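Local atomic coordinates of G-protein alpha subunit Galpha7 (Naegleria fowleri, PDB entry 6NE6), a protein that probably binds and hydrolyses GTP as the alpha subunit of a heterotrimeric G protein, switching signalling on and off. Residues Asn35-Glu40 with Glu151-Ala156. Sequence-based numbering, arbitrary orientation.
Sequences NGFTTE and EDVVRA. With EDO (1,2-ethanediol), chain I.
Phe37 lays one face of its ring on the CG1 methyl of Val153, a CH-pi contact in which the methyl carbon stands 3.5 Å from the ring centroid and only 9° off the ring normal. From CB, which points toward helix 150-154, the side chain runs out with CG anti to its own carbonyl carbon (chi1 -51°), and the ring meets the valine coming from the opposite direction. CG, CD1 and CE1 all have Val153 CG1 as their neighbour, the last at 3.7 Å. On the other flank CD2 also reaches Val153 CB, at 3.8 Å, and CE2 lies near both CB and CG1. The tip, CZ, closes to 3.6 Å from Val153 CG1, while the ring edge at CE2 meets Val154 CG2 at 4.0 Å, near the ring plane. Two valines thus take a face and an edge of one ring, and no hydrogen bond joins the segments. Next in the chain, Thr38 is the N-cap of helix 39-66. The Phe37 side chain also touches Lys27, Arg30 and Leu31 of helix 22-32, whose start belongs to the probable P-loop, and Val153 touches Ile45 of helix 39-66. The contact therefore packs the link between helices 22-32 and 39-66, which leads from the Ras-like domain into the helical domain, against helix 150-154, before the chain returns to the sheet at strand 163-170.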
# COMPACT_ATOMS: atom_id res chain seq x y z
N ASN A 35 6.07 -18.34 5.08
CA ASN A 35 7.29 -17.61 5.32
C ASN A 35 6.99 -16.36 6.14
O ASN A 35 7.36 -15.24 5.78
CB ASN A 35 7.94 -17.28 3.97
CG ASN A 35 9.33 -16.67 4.11
OD1 ASN A 35 10.03 -16.89 5.10
ND2 ASN A 35 9.73 -15.91 3.09
N GLY A 36 6.28 -16.57 7.24
CA GLY A 36 5.72 -15.49 8.03
C GLY A 36 6.74 -14.78 8.90
O GLY A 36 7.95 -15.01 8.84
N PHE A 37 6.23 -13.88 9.73
CA PHE A 37 7.10 -12.95 10.43
C PHE A 37 7.64 -13.56 11.71
O PHE A 37 6.90 -14.11 12.53
CB PHE A 37 6.31 -11.67 10.71
CG PHE A 37 5.65 -11.14 9.48
CD1 PHE A 37 6.42 -10.78 8.39
CD2 PHE A 37 4.27 -11.06 9.39
CE1 PHE A 37 5.82 -10.30 7.22
CE2 PHE A 37 3.65 -10.59 8.22
CZ PHE A 37 4.43 -10.21 7.15
N THR A 38 8.96 -13.47 11.86
CA THR A 38 9.64 -14.05 13.00
C THR A 38 9.53 -13.13 14.21
O THR A 38 9.12 -11.97 14.12
CB THR A 38 11.10 -14.29 12.66
OG1 THR A 38 11.75 -13.04 12.42
CG2 THR A 38 11.21 -15.16 11.41
N THR A 39 9.92 -13.66 15.37
CA THR A 39 9.91 -12.86 16.58
C THR A 39 10.86 -11.66 16.44
O THR A 39 10.53 -10.55 16.86
CB THR A 39 10.29 -13.73 17.78
OG1 THR A 39 9.21 -14.64 18.05
CG2 THR A 39 10.53 -12.90 19.01
N GLU A 40 12.03 -11.88 15.84
CA GLU A 40 12.96 -10.77 15.62
C GLU A 40 12.33 -9.72 14.71
O GLU A 40 12.40 -8.52 15.00
CB GLU A 40 14.27 -11.28 15.01
CG GLU A 40 15.31 -10.18 14.73
CD GLU A 40 16.63 -10.73 14.19
OE1 GLU A 40 16.80 -11.97 14.18
OE2 GLU A 40 17.49 -9.92 13.79
N GLU A 151 -1.36 -9.42 11.19
CA GLU A 151 -2.10 -8.39 10.47
C GLU A 151 -1.51 -7.00 10.70
O GLU A 151 -1.47 -6.17 9.79
CB GLU A 151 -3.58 -8.43 10.88
CG GLU A 151 -4.43 -7.40 10.14
CD GLU A 151 -5.91 -7.53 10.44
OE1 GLU A 151 -6.26 -8.32 11.33
OE2 GLU A 151 -6.71 -6.84 9.77
N ASP A 152 -1.01 -6.74 11.92
CA ASP A 152 -0.32 -5.48 12.18
C ASP A 152 0.81 -5.24 11.19
O ASP A 152 1.00 -4.12 10.70
CB ASP A 152 0.26 -5.45 13.59
CG ASP A 152 -0.79 -5.38 14.68
OD1 ASP A 152 -2.01 -5.21 14.41
OD2 ASP A 152 -0.36 -5.51 15.85
N VAL A 153 1.58 -6.29 10.89
CA VAL A 153 2.75 -6.15 10.02
C VAL A 153 2.32 -5.95 8.57
O VAL A 153 2.87 -5.11 7.85
CB VAL A 153 3.69 -7.36 10.17
CG1 VAL A 153 4.84 -7.27 9.14
CG2 VAL A 153 4.25 -7.44 11.59
N VAL A 154 1.34 -6.73 8.12
CA VAL A 154 0.83 -6.60 6.75
C VAL A 154 0.34 -5.18 6.50
O VAL A 154 0.53 -4.63 5.41
CB VAL A 154 -0.28 -7.64 6.51
CG1 VAL A 154 -0.99 -7.41 5.17
CG2 VAL A 154 0.29 -9.05 6.58
N ARG A 155 -0.28 -4.57 7.50
CA ARG A 155 -0.85 -3.24 7.33
C ARG A 155 0.17 -2.11 7.50
O ARG A 155 -0.18 -0.95 7.24
CB ARG A 155 -1.99 -3.06 8.32
CG ARG A 155 -3.23 -3.83 7.94
CD ARG A 155 -4.38 -3.44 8.82
NE ARG A 155 -5.61 -4.16 8.53
CZ ARG A 155 -6.62 -3.67 7.82
NH1 ARG A 155 -6.55 -2.45 7.31
NH2 ARG A 155 -7.71 -4.40 7.63
N ALA A 156 1.39 -2.40 7.93
CA ALA A 156 2.39 -1.37 8.16
C ALA A 156 3.16 -1.10 6.88
O ALA A 156 3.84 -2.00 6.36
CB ALA A 156 3.35 -1.80 9.26
C1 EDO I . 5.10 -19.93 8.84
O1 EDO I . 4.76 -18.68 8.23
C2 EDO I . 6.56 -19.90 9.26
O2 EDO I . 6.80 -18.71 10.02